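Local coordinates for flagellar hook associated protein type 3 FlgL (PDB 5YTI), which probably serves as a secreted structural protein of the bacterial flagellum, at the junction of hook and filament, and belongs to the flagellin family, at residues N82-L87 with G336-V341; R89-Q94 with A329-A334; D222-T227 with N270-V275; L236-S241 with S265-N270. All coordinates share one frame; numbering follows the deposited sequence.

Contact 1. Residues N82-L87 with G336-V341; sequences NAVNSL and GHILSV
The long antiparallel helix pair that forms the spine of this flagellin-family protein is joined here by Val84 and Leu87 of helix 49-96, which meet Ile338 of helix 316-374. Ile338 suits the place because its branching gives it two arms. With CG1 anti to the carbonyl carbon (chi1 -73°) and the chain extended beyond it, CG2 is turned to one partner and CD1 to the other. Val84 CG2 lies 3.7 Å from Ile338 CG2, the two side chains sliding past each other in opposite directions. Leu87 CD1 instead comes tip to tip with Ile338 CD1, also at 3.7 Å. Three residues, about one turn, separate Val84 from Leu87. Leu335, one turn earlier on helix 316-374, also touches both of them, whereas Ala83 packs on Tyr124 of helix 104-125. On helix 316-374, Ser340 folds its hydroxyl back, OG donating to His337 O at 2.8 Å. That carbonyl oxygen also accepts from Val341 N, and both donors reach it from the same face of its plane. Ala291 O of the second subunit is also within hydrogen-bonding reach of Ser340 OG, whose single proton can fully serve only one acceptor.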
loop_
_atom_site.group_PDB
_atom_site.type_symbol
_atom_site.label_atom_id
_atom_site.label_comp_id
_atom_site.label_asym_id
_atom_site.label_seq_id
_atom_site.Cartn_x
_atom_site.Cartn_y
_atom_site.Cartn_z
ATOM N N ASN A 82 19.767 -7.061 -3.333
ATOM C CA ASN A 82 19.770 -7.451 -4.769
ATOM C C ASN A 82 18.536 -6.905 -5.496
ATOM O O ASN A 82 18.612 -6.443 -6.627
ATOM C CB ASN A 82 19.730 -8.993 -4.951
ATOM C CG ASN A 82 21.026 -9.699 -4.591
ATOM O OD1 ASN A 82 22.115 -9.135 -4.676
ATOM N ND2 ASN A 82 20.902 -10.966 -4.188
ATOM N N ALA A 83 17.389 -7.034 -4.846
ATOM C CA ALA A 83 16.143 -6.685 -5.444
ATOM C C ALA A 83 16.024 -5.178 -5.588
ATOM O O ALA A 83 15.293 -4.683 -6.470
ATOM C CB ALA A 83 15.006 -7.224 -4.610
ATOM N N VAL A 84 16.726 -4.427 -4.745
ATOM C CA VAL A 84 16.747 -2.969 -4.939
ATOM C C VAL A 84 17.568 -2.670 -6.198
ATOM O O VAL A 84 17.116 -1.956 -7.087
ATOM C CB VAL A 84 17.267 -2.202 -3.701
ATOM C CG1 VAL A 84 17.610 -0.748 -4.049
ATOM C CG2 VAL A 84 16.238 -2.285 -2.579
ATOM N N ASN A 85 18.752 -3.260 -6.283
ATOM C CA ASN A 85 19.556 -3.186 -7.499
ATOM C C ASN A 85 18.738 -3.335 -8.777
ATOM O O ASN A 85 18.869 -2.524 -9.707
ATOM C CB ASN A 85 20.631 -4.259 -7.475
ATOM C CG ASN A 85 21.781 -3.878 -6.588
ATOM O OD1 ASN A 85 21.939 -2.698 -6.255
ATOM N ND2 ASN A 85 22.595 -4.866 -6.195
ATOM N N SER A 86 17.909 -4.372 -8.821
ATOM C CA SER A 86 17.068 -4.606 -9.974
ATOM C C SER A 86 16.090 -3.437 -10.208
ATOM O O SER A 86 15.831 -3.050 -11.351
ATOM C CB SER A 86 16.313 -5.930 -9.818
ATOM O OG SER A 86 17.200 -7.037 -9.806
ATOM N N LEU A 87 15.549 -2.865 -9.139
ATOM C CA LEU A 87 14.572 -1.816 -9.293
ATOM C C LEU A 87 15.228 -0.544 -9.643
ATOM O O LEU A 87 14.605 0.287 -10.277
ATOM C CB LEU A 87 13.805 -1.621 -8.010
ATOM C CG LEU A 87 12.802 -2.757 -7.793
ATOM C CD1 LEU A 87 12.430 -2.918 -6.320
ATOM C CD2 LEU A 87 11.570 -2.502 -8.658
ATOM N N GLY A 336 10.649 2.394 -2.352
ATOM C CA GLY A 336 10.461 2.857 -0.984
ATOM C C GLY A 336 9.976 1.745 -0.062
ATOM O O GLY A 336 10.435 1.581 1.083
ATOM N N HIS A 337 9.040 0.957 -0.564
ATOM C CA HIS A 337 8.419 -0.041 0.258
ATOM C C HIS A 337 9.431 -1.056 0.729
ATOM O O HIS A 337 9.380 -1.536 1.857
ATOM C CB HIS A 337 7.342 -0.733 -0.525
ATOM C CG HIS A 337 6.854 -1.964 0.136
ATOM N ND1 HIS A 337 6.223 -1.937 1.360
ATOM C CD2 HIS A 337 6.930 -3.265 -0.234
ATOM C CE1 HIS A 337 5.916 -3.178 1.705
ATOM N NE2 HIS A 337 6.343 -4.001 0.758
ATOM N N ILE A 338 10.353 -1.402 -0.143
ATOM C CA ILE A 338 11.371 -2.378 0.203
ATOM C C ILE A 338 12.364 -1.804 1.194
ATOM O O ILE A 338 12.685 -2.444 2.189
ATOM C CB ILE A 338 12.103 -2.886 -1.043
ATOM C CG1 ILE A 338 11.162 -3.796 -1.799
ATOM C CG2 ILE A 338 13.341 -3.676 -0.684
ATOM C CD1 ILE A 338 11.845 -4.404 -2.983
ATOM N N LEU A 339 12.847 -0.600 0.942
ATOM C CA LEU A 339 13.632 0.084 1.951
ATOM C C LEU A 339 12.972 0.046 3.343
ATOM O O LEU A 339 13.687 0.008 4.341
ATOM C CB LEU A 339 13.896 1.537 1.541
ATOM C CG LEU A 339 14.710 2.379 2.529
ATOM C CD1 LEU A 339 16.085 1.775 2.824
ATOM C CD2 LEU A 339 14.862 3.796 1.994
ATOM N N SER A 340 11.638 0.068 3.436
ATOM C CA SER A 340 11.007 0.067 4.757
ATOM C C SER A 340 11.088 -1.323 5.328
ATOM O O SER A 340 11.270 -1.492 6.532
ATOM C CB SER A 340 9.566 0.591 4.754
ATOM O OG SER A 340 8.631 -0.331 4.214
ATOM N N VAL A 341 10.981 -2.329 4.469
ATOM C CA VAL A 341 11.219 -3.696 4.917
ATOM C C VAL A 341 12.665 -3.823 5.358
ATOM O O VAL A 341 12.922 -4.430 6.360
ATOM C CB VAL A 341 10.886 -4.757 3.853
ATOM C CG1 VAL A 341 11.219 -6.141 4.356
ATOM C CG2 VAL A 341 9.410 -4.721 3.487
#

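Contact 2. Residues R89-Q94 with A329-A334; sequences RLREIQ and AQIDSA
Apolar contact comes from Ile331, whose side chain lies against the bases of two successive residues, Leu90 and Arg91. Its CG2 sits 3.7 Å from Arg91 CB, and its CD1 reaches to 4.1 Å from Leu90 CB. A branched isoleucine suits this position because it can present one methyl to each neighbour. The charged contact is a salt bridge between Arg91 and Asp332. Arg91 leaves the backbone with CG anti to N (chi1 161°) and runs extended as far as NE, which carries its guanidinium across to the other helix. There NH1 lies 2.7 Å from Asp332 OD1, the salt-bridge pair, and 3.0 Å from Asp332 OD2, close to both oxygens of the carboxylate. The two flat groups are inclined by only 23°, but OD1 meets the guanidinium obliquely. Nearby, Glu216 of the second subunit brings a like charge close to Asp332 OD2, and Arg192 of that subunit packs on the aspartate, probably offsetting it. The two helix segments run antiparallel at 164°, their axes 9.8 Å apart. Around them, Leu90 and Ile93 pack on Leu117 of helix 104-125 and on Met303 of helix 296-307, completing a helical bundle.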
loop_
_atom_site.group_PDB
_atom_site.type_symbol
_atom_site.label_atom_id
_atom_site.label_comp_id
_atom_site.label_asym_id
_atom_site.label_seq_id
_atom_site.Cartn_x
_atom_site.Cartn_y
_atom_site.Cartn_z
ATOM N N ARG A 89 17.575 -0.050 -11.638
ATOM C CA ARG A 89 17.831 -0.141 -13.050
ATOM C C ARG A 89 16.487 -0.046 -13.745
ATOM O O ARG A 89 16.352 0.726 -14.697
ATOM C CB ARG A 89 18.572 -1.457 -13.392
ATOM C CG ARG A 89 18.826 -1.753 -14.879
ATOM C CD ARG A 89 19.567 -0.641 -15.641
ATOM N NE ARG A 89 19.493 -0.860 -17.095
ATOM C CZ ARG A 89 19.463 0.108 -18.021
ATOM N NH1 ARG A 89 19.535 1.384 -17.682
ATOM N NH2 ARG A 89 19.365 -0.197 -19.306
ATOM N N LEU A 90 15.485 -0.782 -13.271
ATOM C CA LEU A 90 14.147 -0.609 -13.826
ATOM C C LEU A 90 13.741 0.870 -13.805
ATOM O O LEU A 90 12.951 1.324 -14.632
ATOM C CB LEU A 90 13.127 -1.467 -13.076
ATOM C CG LEU A 90 13.203 -2.967 -13.398
ATOM C CD1 LEU A 90 12.569 -3.799 -12.305
ATOM C CD2 LEU A 90 12.569 -3.272 -14.749
ATOM N N ARG A 91 14.281 1.638 -12.869
ATOM C CA ARG A 91 13.913 3.037 -12.779
ATOM C C ARG A 91 14.664 3.846 -13.831
ATOM O O ARG A 91 14.108 4.763 -14.429
ATOM C CB ARG A 91 14.178 3.572 -11.373
ATOM C CG ARG A 91 14.239 5.068 -11.371
ATOM C CD ARG A 91 13.991 5.702 -10.032
ATOM N NE ARG A 91 14.032 7.149 -10.231
ATOM C CZ ARG A 91 13.532 8.026 -9.379
ATOM N NH1 ARG A 91 12.981 7.602 -8.240
ATOM N NH2 ARG A 91 13.593 9.317 -9.654
ATOM N N GLU A 92 15.935 3.511 -14.036
ATOM C CA GLU A 92 16.734 4.107 -15.120
ATOM C C GLU A 92 15.980 3.854 -16.417
ATOM O O GLU A 92 15.601 4.800 -17.114
ATOM C CB GLU A 92 18.149 3.508 -15.206
ATOM C CG GLU A 92 19.127 3.897 -14.089
ATOM C CD GLU A 92 20.537 3.320 -14.229
ATOM O OE1 GLU A 92 20.799 2.092 -14.083
ATOM O OE2 GLU A 92 21.434 4.137 -14.449
ATOM N N ILE A 93 15.706 2.581 -16.700
ATOM C CA ILE A 93 14.879 2.179 -17.853
ATOM C C ILE A 93 13.566 2.971 -17.980
ATOM O O ILE A 93 13.311 3.530 -19.031
ATOM C CB ILE A 93 14.547 0.664 -17.854
ATOM C CG1 ILE A 93 15.794 -0.151 -18.149
ATOM C CG2 ILE A 93 13.489 0.343 -18.904
ATOM C CD1 ILE A 93 15.606 -1.660 -18.112
ATOM N N GLN A 94 12.744 3.029 -16.930
ATOM C CA GLN A 94 11.460 3.731 -17.054
ATOM C C GLN A 94 11.647 5.168 -17.452
ATOM O O GLN A 94 10.792 5.707 -18.147
ATOM C CB GLN A 94 10.593 3.675 -15.783
ATOM C CG GLN A 94 9.166 4.248 -15.920
ATOM C CD GLN A 94 8.472 3.907 -17.235
ATOM O OE1 GLN A 94 8.564 2.799 -17.753
ATOM N NE2 GLN A 94 7.768 4.869 -17.774
ATOM N N ALA A 329 6.030 6.278 -10.721
ATOM C CA ALA A 329 5.617 6.359 -9.320
ATOM C C ALA A 329 5.590 4.985 -8.683
ATOM O O ALA A 329 5.876 4.839 -7.503
ATOM C CB ALA A 329 4.255 7.023 -9.185
ATOM N N GLN A 330 5.255 3.974 -9.470
ATOM C CA GLN A 330 5.097 2.639 -8.911
ATOM C C GLN A 330 6.408 1.947 -8.615
ATOM O O GLN A 330 6.559 1.317 -7.562
ATOM C CB GLN A 330 4.224 1.793 -9.827
ATOM C CG GLN A 330 2.784 2.265 -9.758
ATOM C CD GLN A 330 1.835 1.406 -10.550
ATOM O OE1 GLN A 330 0.739 1.867 -10.870
ATOM N NE2 GLN A 330 2.227 0.145 -10.859
ATOM N N ILE A 331 7.326 2.044 -9.572
ATOM C CA ILE A 331 8.709 1.713 -9.345
ATOM C C ILE A 331 9.234 2.384 -8.087
ATOM O O ILE A 331 9.913 1.722 -7.320
ATOM C CB ILE A 331 9.592 2.162 -10.493
ATOM C CG1 ILE A 331 9.549 1.150 -11.614
ATOM C CG2 ILE A 331 11.012 2.303 -10.020
ATOM C CD1 ILE A 331 9.693 -0.273 -11.136
ATOM N N ASP A 332 8.921 3.666 -7.866
ATOM C CA ASP A 332 9.396 4.353 -6.678
ATOM C C ASP A 332 8.702 3.852 -5.443
ATOM O O ASP A 332 9.363 3.545 -4.463
ATOM C CB ASP A 332 9.188 5.855 -6.766
ATOM C CG ASP A 332 10.144 6.522 -7.739
ATOM O OD1 ASP A 332 10.997 5.787 -8.296
ATOM O OD2 ASP A 332 10.048 7.763 -7.952
ATOM N N SER A 333 7.370 3.790 -5.472
ATOM C CA SER A 333 6.587 3.283 -4.338
ATOM C C SER A 333 7.188 1.977 -3.819
ATOM O O SER A 333 7.178 1.714 -2.616
ATOM C CB SER A 333 5.143 3.028 -4.755
ATOM O OG SER A 333 4.297 4.146 -4.505
ATOM N N ALA A 334 7.716 1.189 -4.753
ATOM C CA ALA A 334 8.245 -0.108 -4.489
ATOM C C ALA A 334 9.685 -0.034 -4.041
ATOM O O ALA A 334 10.125 -0.807 -3.218
ATOM C CB ALA A 334 8.145 -0.956 -5.742
#

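Contact 3. Residues D222-T227 with N270-V275; sequences DNYTMT and NGMEMV
Tyr224 and Asn270 share the same first torsion, chi1 -70°, with CG anti to the carbonyl carbon, and this brings the phenol oxygen and the amide nitrogen together. Asn270 ND2 donates to Tyr224 OH at 2.8 Å, an almost straight bond of 174°. The oxygen lies in the amide plane, and the nitrogen comes to the edge of the ring, near its plane, although ring and amide are turned 66° from each other. The hydroxyl is used twice, since it is also hydrogen-bonded to Val220 O, and a tyrosine suits the place by holding this polar group at the end of a largely apolar ring. Met272, present as selenomethionine, adds a Met-aromatic contact, its SE lying obliquely 5.2 Å from the ring centroid. Asp222 CG stands 4.3 Å above one face of the Tyr224 ring, offset toward its rim. Asn270 and Gly271 both take positive phi, which asparagine and glycine tolerate better than other residues, in the tight turn linking strands 266-269 and 272-277. Tyr224 begins strand 224-230, hydrogen-bonded between strands 285-290 and 236-242 of one sheet, while strand 272-277 is the middle strand of a second sheet facing it, flanked by 207-213 and 266-269.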
loop_
_atom_site.group_PDB
_atom_site.type_symbol
_atom_site.label_atom_id
_atom_site.label_comp_id
_atom_site.label_asym_id
_atom_site.label_seq_id
_atom_site.Cartn_x
_atom_site.Cartn_y
_atom_site.Cartn_z
ATOM N N ASP A 222 -12.937 8.433 -4.907
ATOM C CA ASP A 222 -14.001 8.221 -5.885
ATOM C C ASP A 222 -13.406 7.750 -7.210
ATOM O O ASP A 222 -12.209 7.810 -7.431
ATOM C CB ASP A 222 -14.803 9.521 -6.086
ATOM C CG ASP A 222 -16.230 9.303 -6.670
ATOM O OD1 ASP A 222 -16.595 8.137 -6.977
ATOM O OD2 ASP A 222 -16.977 10.325 -6.823
ATOM N N ASN A 223 -14.272 7.264 -8.083
ATOM C CA ASN A 223 -13.936 6.981 -9.474
ATOM C C ASN A 223 -14.326 8.195 -10.337
ATOM O O ASN A 223 -15.523 8.527 -10.542
ATOM C CB ASN A 223 -14.682 5.738 -9.949
ATOM C CG ASN A 223 -14.047 4.479 -9.482
ATOM O OD1 ASN A 223 -12.951 4.190 -9.876
ATOM N ND2 ASN A 223 -14.735 3.708 -8.679
ATOM N N TYR A 224 -13.289 8.850 -10.843
ATOM C CA TYR A 224 -13.432 10.145 -11.483
ATOM C C TYR A 224 -13.216 9.993 -12.959
ATOM O O TYR A 224 -12.458 9.156 -13.397
ATOM C CB TYR A 224 -12.416 11.160 -10.900
ATOM C CG TYR A 224 -12.701 11.587 -9.471
ATOM C CD1 TYR A 224 -13.575 12.601 -9.207
ATOM C CD2 TYR A 224 -12.081 10.965 -8.401
ATOM C CE1 TYR A 224 -13.849 12.987 -7.905
ATOM C CE2 TYR A 224 -12.332 11.337 -7.096
ATOM C CZ TYR A 224 -13.220 12.358 -6.841
ATOM O OH TYR A 224 -13.496 12.760 -5.529
ATOM N N THR A 225 -13.882 10.824 -13.724
ATOM C CA THR A 225 -13.682 10.861 -15.135
ATOM C C THR A 225 -13.442 12.313 -15.530
ATOM O O THR A 225 -14.191 13.229 -15.157
ATOM C CB THR A 225 -14.897 10.248 -15.839
ATOM O OG1 THR A 225 -15.342 9.100 -15.082
ATOM C CG2 THR A 225 -14.535 9.863 -17.290
HETATM N N MSE A 226 -12.349 12.507 -16.250
HETATM C CA MSE A 226 -11.941 13.819 -16.731
HETATM C C MSE A 226 -12.186 13.828 -18.211
HETATM O O MSE A 226 -11.683 12.974 -18.956
HETATM C CB MSE A 226 -10.457 14.058 -16.435
HETATM C CG MSE A 226 -9.995 15.477 -16.789
HETATM SE SE MSE A 226 -8.042 15.709 -16.583
HETATM C CE MSE A 226 -8.341 16.692 -14.911
ATOM N N THR A 227 -12.964 14.797 -18.649
ATOM C CA THR A 227 -13.459 14.817 -20.003
ATOM C C THR A 227 -13.135 16.227 -20.524
ATOM O O THR A 227 -13.487 17.239 -19.883
ATOM C CB THR A 227 -14.986 14.456 -20.025
ATOM O OG1 THR A 227 -15.573 14.716 -18.742
ATOM C CG2 THR A 227 -15.238 12.942 -20.278
ATOM N N ASN A 270 -11.324 17.910 -4.960
ATOM C CA ASN A 270 -11.431 17.098 -3.746
ATOM C C ASN A 270 -10.072 16.661 -3.205
ATOM O O ASN A 270 -9.720 15.486 -3.230
ATOM C CB ASN A 270 -12.308 15.883 -4.016
ATOM C CG ASN A 270 -13.746 16.228 -4.209
ATOM O OD1 ASN A 270 -14.193 17.330 -3.885
ATOM N ND2 ASN A 270 -14.503 15.259 -4.700
ATOM N N GLY A 271 -9.302 17.631 -2.763
ATOM C CA GLY A 271 -8.004 17.359 -2.168
ATOM C C GLY A 271 -6.854 16.933 -3.054
ATOM O O GLY A 271 -5.785 16.676 -2.534
HETATM N N MSE A 272 -7.040 16.844 -4.368
HETATM C CA MSE A 272 -5.985 16.307 -5.257
HETATM C C MSE A 272 -5.576 17.346 -6.265
HETATM O O MSE A 272 -6.398 18.173 -6.644
HETATM C CB MSE A 272 -6.449 15.057 -6.022
HETATM C CG MSE A 272 -7.006 13.929 -5.155
HETATM SE SE MSE A 272 -8.203 12.761 -6.208
HETATM C CE MSE A 272 -8.404 11.368 -4.865
ATOM N N GLU A 273 -4.308 17.319 -6.701
ATOM C CA GLU A 273 -3.818 18.184 -7.793
ATOM C C GLU A 273 -3.102 17.334 -8.854
ATOM O O GLU A 273 -2.514 16.306 -8.528
ATOM C CB GLU A 273 -2.885 19.298 -7.251
ATOM C CG GLU A 273 -3.628 20.457 -6.556
ATOM C CD GLU A 273 -2.732 21.590 -6.048
ATOM O OE1 GLU A 273 -1.544 21.688 -6.478
ATOM O OE2 GLU A 273 -3.242 22.406 -5.225
HETATM N N MSE A 274 -3.178 17.752 -10.118
HETATM C CA MSE A 274 -2.476 17.098 -11.234
HETATM C C MSE A 274 -2.283 18.079 -12.362
HETATM O O MSE A 274 -2.861 19.163 -12.350
HETATM C CB MSE A 274 -3.185 15.826 -11.712
HETATM C CG MSE A 274 -4.544 15.941 -12.432
HETATM SE SE MSE A 274 -5.808 14.556 -11.744
HETATM C CE MSE A 274 -6.298 15.547 -10.118
ATOM N N VAL A 275 -1.441 17.746 -13.339
ATOM C CA VAL A 275 -1.103 18.715 -14.384
ATOM C C VAL A 275 -1.172 18.074 -15.750
ATOM O O VAL A 275 -0.536 17.040 -15.972
ATOM C CB VAL A 275 0.302 19.303 -14.148
ATOM C CG1 VAL A 275 0.836 20.017 -15.388
ATOM C CG2 VAL A 275 0.272 20.253 -12.959
#

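Contact 4. Residues L236-S241 with S265-N270; sequences LVVMVS and SAIGFN
Phe269 and Val240 meet between two beta-sheets. From CB, the Phe269 side chain turns into the crowded position between backbone N and carbonyl carbon (chi1 58°), and the ring then presents one face to Val240. Along one side of the ring, CD2 lies 4.1 Å from Val240 CG1, and the next atom, CE2, lies 4.0 Å from that methyl. At the tip, CZ keeps the same 4.0 Å to Val240 CG1. Val240 CG1 is centred over the ring: it stands 3.9 Å from the centroid and just 8° off the ring normal, a CH-pi contact over the face. Round on the other side, CE1 meets the second methyl, Val240 CG2, at 4.1 Å. The two side chains cross at about a right angle. Strand 236-242 belongs to the five-stranded antiparallel sheet and strand 266-269 is an edge strand of the three-stranded one, so their backbones stay apart, with Val240 CA 8.5 Å from Phe269 CA, and the sheets touch through side chains. Two residues earlier on each strand, on the same inward faces, Val238 CG1 approaches Ile267 CG2 at 4.4 Å. Beta-branched valine and isoleucine suit extended strands and offer compact apolar surface to the other sheet. Val238 also packs on Tyr261 and Phe228, and Val240 on Val248 of the neighbouring strand 246-249. Ile267 reaches Met226 of strand 224-230, while the Phe269 ring also meets that of Tyr224, with planes at about 55°.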
loop_
_atom_site.group_PDB
_atom_site.type_symbol
_atom_site.label_atom_id
_atom_site.label_comp_id
_atom_site.label_asym_id
_atom_site.label_seq_id
_atom_site.Cartn_x
_atom_site.Cartn_y
_atom_site.Cartn_z
ATOM N N LEU A 236 -11.572 25.099 -25.608
ATOM C CA LEU A 236 -11.447 23.803 -24.944
ATOM C C LEU A 236 -11.559 23.981 -23.436
ATOM O O LEU A 236 -11.087 24.988 -22.880
ATOM C CB LEU A 236 -10.102 23.165 -25.262
ATOM C CG LEU A 236 -10.071 22.078 -26.326
ATOM C CD1 LEU A 236 -8.642 21.886 -26.828
ATOM C CD2 LEU A 236 -10.652 20.786 -25.759
ATOM N N VAL A 237 -12.156 22.995 -22.773
ATOM C CA VAL A 237 -12.536 23.157 -21.376
ATOM C C VAL A 237 -12.409 21.806 -20.660
ATOM O O VAL A 237 -12.415 20.759 -21.295
ATOM C CB VAL A 237 -13.965 23.786 -21.302
ATOM C CG1 VAL A 237 -15.034 22.747 -20.992
ATOM C CG2 VAL A 237 -14.029 24.938 -20.302
ATOM N N VAL A 238 -12.263 21.836 -19.340
ATOM C CA VAL A 238 -11.926 20.631 -18.566
ATOM C C VAL A 238 -13.012 20.316 -17.563
ATOM O O VAL A 238 -13.371 21.170 -16.716
ATOM C CB VAL A 238 -10.601 20.818 -17.783
ATOM C CG1 VAL A 238 -10.331 19.670 -16.815
ATOM C CG2 VAL A 238 -9.453 20.944 -18.746
HETATM N N MSE A 239 -13.524 19.089 -17.641
HETATM C CA MSE A 239 -14.611 18.693 -16.755
HETATM C C MSE A 239 -14.242 17.479 -15.988
HETATM O O MSE A 239 -13.508 16.624 -16.463
HETATM C CB MSE A 239 -15.866 18.499 -17.577
HETATM C CG MSE A 239 -16.339 19.904 -17.907
HETATM SE SE MSE A 239 -17.943 19.884 -19.025
HETATM C CE MSE A 239 -17.172 19.077 -20.659
ATOM N N VAL A 240 -14.743 17.416 -14.767
ATOM C CA VAL A 240 -14.538 16.251 -13.927
ATOM C C VAL A 240 -15.796 15.929 -13.156
ATOM O O VAL A 240 -16.444 16.810 -12.566
ATOM C CB VAL A 240 -13.369 16.466 -12.931
ATOM C CG1 VAL A 240 -13.310 15.360 -11.890
ATOM C CG2 VAL A 240 -12.047 16.533 -13.672
ATOM N N SER A 241 -16.133 14.657 -13.162
ATOM C CA SER A 241 -17.247 14.193 -12.377
ATOM C C SER A 241 -16.873 12.807 -11.920
ATOM O O SER A 241 -15.800 12.326 -12.243
ATOM C CB SER A 241 -18.502 14.153 -13.226
ATOM O OG SER A 241 -18.334 13.126 -14.187
ATOM N N SER A 265 -1.023 23.393 -16.617
ATOM C CA SER A 265 -1.672 24.054 -15.467
ATOM C C SER A 265 -2.272 23.044 -14.494
ATOM O O SER A 265 -2.769 21.972 -14.898
ATOM C CB SER A 265 -2.772 24.993 -15.949
ATOM O OG SER A 265 -2.999 26.054 -15.036
ATOM N N ALA A 266 -2.215 23.413 -13.213
ATOM C CA ALA A 266 -2.647 22.547 -12.096
ATOM C C ALA A 266 -4.179 22.546 -11.907
ATOM O O ALA A 266 -4.787 23.560 -11.531
ATOM C CB ALA A 266 -1.937 22.931 -10.789
ATOM N N ILE A 267 -4.756 21.379 -12.202
ATOM C CA ILE A 267 -6.158 21.095 -12.042
ATOM C C ILE A 267 -6.325 20.459 -10.679
ATOM O O ILE A 267 -5.628 19.511 -10.345
ATOM C CB ILE A 267 -6.643 20.079 -13.068
ATOM C CG1 ILE A 267 -6.167 20.471 -14.460
ATOM C CG2 ILE A 267 -8.144 20.003 -13.009
ATOM C CD1 ILE A 267 -6.581 21.875 -14.873
ATOM N N GLY A 268 -7.242 20.988 -9.881
ATOM C CA GLY A 268 -7.429 20.481 -8.539
ATOM C C GLY A 268 -8.887 20.279 -8.179
ATOM O O GLY A 268 -9.763 21.129 -8.485
ATOM N N PHE A 269 -9.121 19.152 -7.516
ATOM C CA PHE A 269 -10.415 18.822 -6.983
ATOM C C PHE A 269 -10.309 17.852 -5.808
ATOM O O PHE A 269 -9.374 17.062 -5.687
ATOM C CB PHE A 269 -11.333 18.258 -8.087
ATOM C CG PHE A 269 -10.794 17.031 -8.777
ATOM C CD1 PHE A 269 -9.928 17.146 -9.844
ATOM C CD2 PHE A 269 -11.168 15.754 -8.358
ATOM C CE1 PHE A 269 -9.452 16.022 -10.482
ATOM C CE2 PHE A 269 -10.648 14.612 -8.965
ATOM C CZ PHE A 269 -9.797 14.751 -10.037
ATOM N N ASN A 270 -11.324 17.910 -4.960
ATOM C CA ASN A 270 -11.431 17.098 -3.746
ATOM C C ASN A 270 -10.072 16.661 -3.205
ATOM O O ASN A 270 -9.720 15.486 -3.230
ATOM C CB ASN A 270 -12.308 15.883 -4.016
ATOM C CG ASN A 270 -13.746 16.228 -4.209
ATOM O OD1 ASN A 270 -14.193 17.330 -3.885
ATOM N ND2 ASN A 270 -14.503 15.259 -4.700
#

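How the contacts relate
From the N terminus, helix 49-96 supplies first the 82-87 side of contact 1 and then the 89-94 side of contact 2; both wait for helix 316-374 near the end of the chain. Because these helices are antiparallel, the partners return in reverse order: contact 2 closes inside contact 1, and the two touch through Leu87 CD2 and Ile331 CD1, 3.8 Å apart. Within that long excursion lies the beta region, where contact 3 encloses contact 4. These share Asn270 and, centres 7 Å apart, tie the same two sheets together. Thus all four loops nest and none cross. Contacts 1 and 2 pair the helices; contacts 1, 2 and 3 also touch the second subunit.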